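Local coordinates for protein tRNA dimethylallyltransferase (Bacillus halodurans, PDB 3EXA) that probably transfers a dimethylallyl group from dimethylallyl diphosphate onto the adenine at position 37 of tRNAs that read codons beginning with uridine, at residues L23-D35 / I88-T101. Residues are numbered along the deposited sequence; the frame is centred on the assembly and turned at random.
Sequences LAKRLNGEVISGD and IHERGRLPFLVGGT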
ATOM      1  N   LEU A  23      -5.189   8.935 -42.916  1.00 23.85           N
ATOM      2  CA  LEU A  23      -4.158   7.934 -42.812  1.00 20.45           C
ATOM      3  C   LEU A  23      -4.791   6.581 -42.530  1.00 21.34           C
ATOM      4  O   LEU A  23      -4.344   5.557 -43.041  1.00 20.34           O
ATOM      5  CB  LEU A  23      -3.193   8.287 -41.687  1.00 17.95           C
ATOM      6  CG  LEU A  23      -2.148   9.335 -42.041  1.00 19.44           C
ATOM      7  CD1 LEU A  23      -1.292   9.618 -40.828  1.00 18.60           C
ATOM      8  CD2 LEU A  23      -1.284   8.831 -43.191  1.00 17.99           C
ATOM      9  N   ALA A  24      -5.841   6.578 -41.721  1.00 17.62           N
ATOM     10  CA  ALA A  24      -6.514   5.335 -41.357  1.00 18.51           C
ATOM     11  C   ALA A  24      -7.333   4.749 -42.502  1.00 23.73           C
ATOM     12  O   ALA A  24      -7.644   3.554 -42.507  1.00 24.81           O
ATOM     13  CB  ALA A  24      -7.404   5.561 -40.141  1.00 14.85           C
ATOM     14  N   LYS A  25      -7.678   5.589 -43.470  1.00 26.69           N
ATOM     15  CA  LYS A  25      -8.452   5.147 -44.620  1.00 29.52           C
ATOM     16  C   LYS A  25      -7.616   4.271 -45.543  1.00 33.73           C
ATOM     17  O   LYS A  25      -8.001   3.148 -45.875  1.00 36.83           O
ATOM     18  CB  LYS A  25      -8.981   6.353 -45.396  1.00 28.98           C
ATOM     19  CG  LYS A  25     -10.133   7.070 -44.724  1.00 22.94           C
ATOM     20  CD  LYS A  25     -10.477   8.336 -45.481  1.00 30.60           C
ATOM     21  CE  LYS A  25     -11.714   9.003 -44.912  1.00 35.33           C
ATOM     22  NZ  LYS A  25     -12.935   8.173 -45.135  1.00 38.78           N
ATOM     23  N   ARG A  26      -6.465   4.779 -45.955  1.00 33.68           N
ATOM     24  CA  ARG A  26      -5.607   4.013 -46.845  1.00 34.72           C
ATOM     25  C   ARG A  26      -4.715   3.026 -46.095  1.00 32.54           C
ATOM     26  O   ARG A  26      -3.872   2.365 -46.695  1.00 35.50           O
ATOM     27  CB  ARG A  26      -4.758   4.967 -47.685  1.00 42.58           C
ATOM     28  CG  ARG A  26      -4.029   5.998 -46.864  1.00 42.23           C
ATOM     29  CD  ARG A  26      -4.039   7.366 -47.540  1.00 54.53           C
ATOM     30  NE  ARG A  26      -3.055   7.525 -48.609  1.00 51.10           N
ATOM     31  CZ  ARG A  26      -2.743   8.704 -49.145  1.00 54.78           C
ATOM     32  NH1 ARG A  26      -1.835   8.794 -50.114  1.00 46.92           N
ATOM     33  NH2 ARG A  26      -3.344   9.801 -48.699  1.00 43.50           N
ATOM     34  N   LEU A  27      -4.915   2.910 -44.787  1.00 30.32           N
ATOM     35  CA  LEU A  27      -4.120   1.998 -43.985  1.00 22.57           C
ATOM     36  C   LEU A  27      -5.034   1.053 -43.217  1.00 23.79           C
ATOM     37  O   LEU A  27      -4.599   0.384 -42.282  1.00 25.66           O
ATOM     38  CB  LEU A  27      -3.248   2.794 -43.014  1.00 26.37           C
ATOM     39  CG  LEU A  27      -1.724   2.601 -43.074  1.00 31.32           C
ATOM     40  CD1 LEU A  27      -1.226   2.732 -44.498  1.00 32.37           C
ATOM     41  CD2 LEU A  27      -1.053   3.632 -42.187  1.00 24.81           C
ATOM     42  N   ASN A  28      -6.301   1.012 -43.627  1.00 24.14           N
ATOM     43  CA  ASN A  28      -7.331   0.172 -43.004  1.00 26.54           C
ATOM     44  C   ASN A  28      -7.191   0.126 -41.484  1.00 22.32           C
ATOM     45  O   ASN A  28      -6.979  -0.942 -40.925  1.00 31.14           O
ATOM     46  CB  ASN A  28      -7.260  -1.260 -43.580  1.00 29.19           C
ATOM     47  CG  ASN A  28      -8.425  -2.146 -43.131  1.00 31.78           C
ATOM     48  OD1 ASN A  28      -9.590  -1.750 -43.201  1.00 35.13           O
ATOM     49  ND2 ASN A  28      -8.111  -3.358 -42.689  1.00 28.49           N
ATOM     50  N   GLY A  29      -7.324   1.269 -40.814  1.00 17.81           N
ATOM     51  CA  GLY A  29      -7.177   1.274 -39.369  1.00 19.88           C
ATOM     52  C   GLY A  29      -8.339   1.835 -38.565  1.00 23.83           C
ATOM     53  O   GLY A  29      -9.294   2.357 -39.134  1.00 19.20           O
ATOM     54  N   GLU A  30      -8.271   1.706 -37.239  1.00 15.04           N
ATOM     55  CA  GLU A  30      -9.316   2.234 -36.367  1.00 20.17           C
ATOM     56  C   GLU A  30      -8.660   3.231 -35.425  1.00 22.63           C
ATOM     57  O   GLU A  30      -7.477   3.096 -35.120  1.00 28.64           O
ATOM     58  CB  GLU A  30      -9.972   1.117 -35.565  1.00 19.10           C
ATOM     59  CG  GLU A  30     -10.411  -0.052 -36.411  1.00 23.84           C
ATOM     60  CD  GLU A  30     -11.409  -0.934 -35.693  1.00 27.81           C
ATOM     61  OE1 GLU A  30     -11.363  -1.004 -34.448  1.00 29.51           O
ATOM     62  OE2 GLU A  30     -12.244  -1.562 -36.373  1.00 31.61           O
ATOM     63  N   VAL A  31      -9.400   4.231 -34.954  1.00 14.54           N
ATOM     64  CA  VAL A  31      -8.778   5.215 -34.074  1.00  6.99           C
ATOM     65  C   VAL A  31      -9.124   5.088 -32.611  1.00 11.69           C
ATOM     66  O   VAL A  31     -10.290   4.956 -32.240  1.00 16.33           O
ATOM     67  CB  VAL A  31      -9.115   6.676 -34.471  1.00 10.39           C
ATOM     68  CG1 VAL A  31      -8.414   7.634 -33.513  1.00  4.58           C
ATOM     69  CG2 VAL A  31      -8.703   6.959 -35.904  1.00  1.00           C
ATOM     70  N   ILE A  32      -8.104   5.131 -31.771  1.00  8.83           N
ATOM     71  CA  ILE A  32      -8.332   5.089 -30.339  1.00  9.57           C
ATOM     72  C   ILE A  32      -8.034   6.502 -29.868  1.00 19.18           C
ATOM     73  O   ILE A  32      -6.898   6.976 -29.993  1.00 17.53           O
ATOM     74  CB  ILE A  32      -7.388   4.141 -29.619  1.00 20.45           C
ATOM     75  CG1 ILE A  32      -7.494   2.739 -30.224  1.00 19.84           C
ATOM     76  CG2 ILE A  32      -7.739   4.126 -28.139  1.00 20.29           C
ATOM     77  CD1 ILE A  32      -6.541   1.748 -29.598  1.00 19.65           C
ATOM     78  N   SER A  33      -9.057   7.172 -29.340  1.00 15.84           N
ATOM     79  CA  SER A  33      -8.927   8.540 -28.858  1.00 20.34           C
ATOM     80  C   SER A  33      -8.047   8.589 -27.626  1.00 24.56           C
ATOM     81  O   SER A  33      -8.318   7.911 -26.638  1.00 17.86           O
ATOM     82  CB  SER A  33     -10.299   9.124 -28.520  1.00 18.64           C
ATOM     83  OG  SER A  33     -10.157  10.431 -27.969  1.00 22.34           O
ATOM     84  N   GLY A  34      -6.987   9.387 -27.689  1.00 25.87           N
ATOM     85  CA  GLY A  34      -6.096   9.491 -26.549  1.00 24.85           C
ATOM     86  C   GLY A  34      -6.406  10.694 -25.679  1.00 26.70           C
ATOM     87  O   GLY A  34      -5.746  10.914 -24.666  1.00 34.63           O
ATOM     88  N   ASP A  35      -7.416  11.469 -26.067  1.00 28.05           N
ATOM     89  CA  ASP A  35      -7.807  12.671 -25.333  1.00 24.42           C
ATOM     90  C   ASP A  35      -8.807  12.364 -24.215  1.00 22.03           C
ATOM     91  O   ASP A  35      -9.994  12.169 -24.458  1.00 26.41           O
ATOM     92  CB  ASP A  35      -8.381  13.691 -26.324  1.00 26.88           C
ATOM     93  CG  ASP A  35      -8.862  14.957 -25.655  1.00 25.97           C
ATOM     94  OD1 ASP A  35      -9.010  15.971 -26.366  1.00 31.01           O
ATOM     95  OD2 ASP A  35      -9.098  14.945 -24.432  1.00 25.24           O
ATOM     96  N   ILE A  88      -8.534  -4.703 -32.275  1.00 28.26           N
ATOM     97  CA  ILE A  88      -8.401  -4.063 -33.577  1.00 19.92           C
ATOM     98  C   ILE A  88      -7.502  -4.939 -34.459  1.00 23.81           C
ATOM     99  O   ILE A  88      -7.714  -5.043 -35.672  1.00 21.57           O
ATOM    100  CB  ILE A  88      -7.807  -2.640 -33.424  1.00 23.43           C
ATOM    101  CG1 ILE A  88      -8.838  -1.741 -32.729  1.00 19.68           C
ATOM    102  CG2 ILE A  88      -7.402  -2.073 -34.791  1.00 17.00           C
ATOM    103  CD1 ILE A  88      -8.347  -0.336 -32.420  1.00 13.37           C
ATOM    104  N   HIS A  89      -6.508  -5.582 -33.848  1.00 22.56           N
ATOM    105  CA  HIS A  89      -5.618  -6.466 -34.598  1.00 27.17           C
ATOM    106  C   HIS A  89      -6.324  -7.759 -34.955  1.00 26.64           C
ATOM    107  O   HIS A  89      -6.019  -8.373 -35.972  1.00 30.22           O
ATOM    108  CB  HIS A  89      -4.358  -6.778 -33.801  1.00 23.96           C
ATOM    109  CG  HIS A  89      -3.260  -5.791 -34.029  1.00 32.85           C
ATOM    110  ND1 HIS A  89      -2.612  -5.671 -35.234  1.00 38.90           N
ATOM    111  CD2 HIS A  89      -2.733  -4.847 -33.214  1.00 36.89           C
ATOM    112  CE1 HIS A  89      -1.727  -4.686 -35.158  1.00 35.13           C
ATOM    113  NE2 HIS A  89      -1.782  -4.173 -33.946  1.00 38.53           N
ATOM    114  N   GLU A  90      -7.266  -8.164 -34.108  1.00 25.32           N
ATOM    115  CA  GLU A  90      -8.045  -9.376 -34.332  1.00 24.97           C
ATOM    116  C   GLU A  90      -8.931  -9.185 -35.566  1.00 21.25           C
ATOM    117  O   GLU A  90      -9.311 -10.157 -36.216  1.00 23.21           O
ATOM    118  CB  GLU A  90      -8.937  -9.674 -33.124  1.00 34.20           C
ATOM    119  CG  GLU A  90      -8.210  -9.788 -31.793  1.00 45.38           C
ATOM    120  CD  GLU A  90      -7.838 -11.207 -31.434  1.00 52.53           C
ATOM    121  OE1 GLU A  90      -7.193 -11.399 -30.380  1.00 49.84           O
ATOM    122  OE2 GLU A  90      -8.192 -12.134 -32.199  1.00 63.13           O
ATOM    123  N   ARG A  91      -9.270  -7.933 -35.872  1.00 21.93           N
ATOM    124  CA  ARG A  91     -10.105  -7.615 -37.030  1.00 19.14           C
ATOM    125  C   ARG A  91      -9.259  -7.419 -38.271  1.00 19.84           C
ATOM    126  O   ARG A  91      -9.789  -7.225 -39.361  1.00 22.46           O
ATOM    127  CB  ARG A  91     -10.914  -6.336 -36.795  1.00 25.57           C
ATOM    128  CG  ARG A  91     -12.165  -6.511 -35.963  1.00 22.90           C
ATOM    129  CD  ARG A  91     -12.949  -5.203 -35.891  1.00 28.79           C
ATOM    130  NE  ARG A  91     -12.348  -4.199 -35.009  1.00 29.80           N
ATOM    131  CZ  ARG A  91     -12.351  -4.263 -33.678  1.00 36.01           C
ATOM    132  NH1 ARG A  91     -12.920  -5.288 -33.061  1.00 38.34           N
ATOM    133  NH2 ARG A  91     -11.805  -3.291 -32.956  1.00 34.40           N
ATOM    134  N   GLY A  92      -7.941  -7.457 -38.097  1.00 25.46           N
ATOM    135  CA  GLY A  92      -7.033  -7.276 -39.217  1.00 20.89           C
ATOM    136  C   GLY A  92      -6.872  -5.814 -39.593  1.00 29.58           C
ATOM    137  O   GLY A  92      -6.549  -5.492 -40.733  1.00 32.10           O
ATOM    138  N   ARG A  93      -7.099  -4.935 -38.623  1.00 29.69           N
ATOM    139  CA  ARG A  93      -6.996  -3.497 -38.820  1.00 25.96           C
ATOM    140  C   ARG A  93      -5.792  -2.961 -38.067  1.00 21.99           C
ATOM    141  O   ARG A  93      -5.253  -3.627 -37.178  1.00 15.70           O
ATOM    142  CB  ARG A  93      -8.241  -2.809 -38.271  1.00 33.44           C
ATOM    143  CG  ARG A  93      -9.539  -3.340 -38.807  1.00 29.24           C
ATOM    144  CD  ARG A  93      -9.847  -2.715 -40.131  1.00 39.17           C
ATOM    145  NE  ARG A  93     -11.194  -3.039 -40.575  1.00 45.40           N
ATOM    146  CZ  ARG A  93     -12.302  -2.620 -39.972  1.00 45.34           C
ATOM    147  NH1 ARG A  93     -12.225  -1.858 -38.892  1.00 49.73           N
ATOM    148  NH2 ARG A  93     -13.494  -2.948 -40.461  1.00 49.21           N
ATOM    149  N   LEU A  94      -5.393  -1.740 -38.408  1.00 14.89           N
ATOM    150  CA  LEU A  94      -4.262  -1.095 -37.756  1.00 13.91           C
ATOM    151  C   LEU A  94      -4.739  -0.067 -36.727  1.00 19.27           C
ATOM    152  O   LEU A  94      -5.414   0.908 -37.074  1.00 21.47           O
ATOM    153  CB  LEU A  94      -3.382  -0.415 -38.804  1.00 15.76           C
ATOM    154  CG  LEU A  94      -2.228   0.422 -38.266  1.00 10.25           C
ATOM    155  CD1 LEU A  94      -1.290  -0.452 -37.450  1.00  8.38           C
ATOM    156  CD2 LEU A  94      -1.501   1.054 -39.426  1.00 13.21           C
ATOM    157  N   PRO A  95      -4.393  -0.272 -35.447  1.00 17.70           N
ATOM    158  CA  PRO A  95      -4.795   0.648 -34.380  1.00 19.98           C
ATOM    159  C   PRO A  95      -4.037   1.973 -34.378  1.00 18.27           C
ATOM    160  O   PRO A  95      -2.808   2.008 -34.466  1.00 14.23           O
ATOM    161  CB  PRO A  95      -4.537  -0.164 -33.117  1.00 23.02           C
ATOM    162  CG  PRO A  95      -3.316  -0.927 -33.485  1.00 20.84           C
ATOM    163  CD  PRO A  95      -3.649  -1.412 -34.888  1.00 15.39           C
ATOM    164  N   PHE A  96      -4.802   3.054 -34.264  1.00 17.51           N
ATOM    165  CA  PHE A  96      -4.291   4.423 -34.251  1.00 15.38           C
ATOM    166  C   PHE A  96      -4.582   5.124 -32.909  1.00 17.17           C
ATOM    167  O   PHE A  96      -5.739   5.247 -32.503  1.00 13.17           O
ATOM    168  CB  PHE A  96      -4.959   5.220 -35.388  1.00 23.10           C
ATOM    169  CG  PHE A  96      -4.261   5.116 -36.725  1.00 21.11           C
ATOM    170  CD1 PHE A  96      -3.354   6.098 -37.128  1.00 25.59           C
ATOM    171  CD2 PHE A  96      -4.525   4.057 -37.589  1.00 18.77           C
ATOM    172  CE1 PHE A  96      -2.712   6.029 -38.372  1.00 24.20           C
ATOM    173  CE2 PHE A  96      -3.890   3.980 -38.834  1.00 25.43           C
ATOM    174  CZ  PHE A  96      -2.981   4.973 -39.227  1.00 19.70           C
ATOM    175  N   LEU A  97      -3.532   5.565 -32.223  1.00 14.11           N
ATOM    176  CA  LEU A  97      -3.682   6.287 -30.967  1.00 14.07           C
ATOM    177  C   LEU A  97      -3.481   7.749 -31.346  1.00 19.40           C
ATOM    178  O   LEU A  97      -2.357   8.176 -31.661  1.00 13.12           O
ATOM    179  CB  LEU A  97      -2.625   5.850 -29.945  1.00 17.55           C
ATOM    180  CG  LEU A  97      -2.713   6.440 -28.528  1.00 11.86           C
ATOM    181  CD1 LEU A  97      -4.027   6.073 -27.881  1.00  7.35           C
ATOM    182  CD2 LEU A  97      -1.572   5.915 -27.694  1.00 22.65           C
ATOM    183  N   VAL A  98      -4.582   8.502 -31.316  1.00 17.40           N
ATOM    184  CA  VAL A  98      -4.595   9.915 -31.710  1.00 24.20           C
ATOM    185  C   VAL A  98      -4.879  10.933 -30.614  1.00 23.15           C
ATOM    186  O   VAL A  98      -5.758  10.734 -29.775  1.00 28.91           O
ATOM    187  CB  VAL A  98      -5.624  10.156 -32.858  1.00 15.10           C
ATOM    188  CG1 VAL A  98      -5.588  11.620 -33.308  1.00 13.48           C
ATOM    189  CG2 VAL A  98      -5.307   9.256 -34.023  1.00 10.01           C
ATOM    190  N   GLY A  99      -4.123  12.028 -30.654  1.00 27.93           N
ATOM    191  CA  GLY A  99      -4.273  13.109 -29.701  1.00 32.87           C
ATOM    192  C   GLY A  99      -3.958  12.679 -28.293  1.00 40.47           C
ATOM    193  O   GLY A  99      -3.254  11.689 -28.089  1.00 41.87           O
ATOM    194  N   GLY A 100      -4.477  13.432 -27.322  1.00 44.88           N
ATOM    195  CA  GLY A 100      -4.264  13.111 -25.918  1.00 43.71           C
ATOM    196  C   GLY A 100      -3.054  13.756 -25.268  1.00 41.24           C
ATOM    197  O   GLY A 100      -2.240  14.395 -25.932  1.00 43.65           O
ATOM    198  N   THR A 101      -2.945  13.603 -23.953  1.00 40.42           N
ATOM    199  CA  THR A 101      -1.807  14.158 -23.233  1.00 43.84           C
ATOM    200  C   THR A 101      -0.759  13.063 -23.113  1.00 37.70           C
ATOM    201  O   THR A 101      -1.085  11.874 -23.155  1.00 27.73           O
ATOM    202  CB  THR A 101      -2.178  14.610 -21.804  1.00 49.98           C
ATOM    203  OG1 THR A 101      -2.345  13.455 -20.971  1.00 60.67           O
ATOM    204  CG2 THR A 101      -3.468  15.412 -21.811  1.00 48.25           C
TER
HETATM  205  O   HOH W   1     -10.916  -4.761 -43.136  1.00 14.05           O
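The ring of Phe96 shows how a parallel strand pair makes room for a large bump: it packs against the last turn of helix 16-25, where Ala24 CB lies over one face, 4.1 Å from CE2. Leu27 CD2 meets the ring edge at CZ and also lies 3.8 Å from Leu94 CD2, the two leucines side by side. Gly29 supplies the hollow: its bare CA lies at the ring edge, 4.2 Å from Phe96 CD2, and close against Leu94 O. Farther along this face, Val31 CG1 meets Val98 CG2 at 3.5 Å. Parallel backbone hydrogen bonds join the strands, the first from Leu94 N to Asn28 O and the last from Gly34 N to Val98 O.

On the other face, Ile88 CD1 fits between Glu30 CB and Ile32 CG1, sliding past the glutamate in the opposite direction. With CG anti to its carbonyl carbon (chi1 -50°), Glu30 extends to Arg91, which grips it side-on: NH2 donates a hydrogen bond to OE1 at 2.8 Å and NE one to OE2, with the guanidinium and carboxylate planes 22° apart. Arg93 NH1 makes a further salt bridge, with Glu30 OE2, so two arginines probably stabilise the buried carboxylate's charge.

The pair belongs to the P-loop NTPase-type core: strand 60-61 flanks strand 29-33, strand 4-9 flanks strand 94-98, and helix 294-317 packs against Leu23 and Leu27.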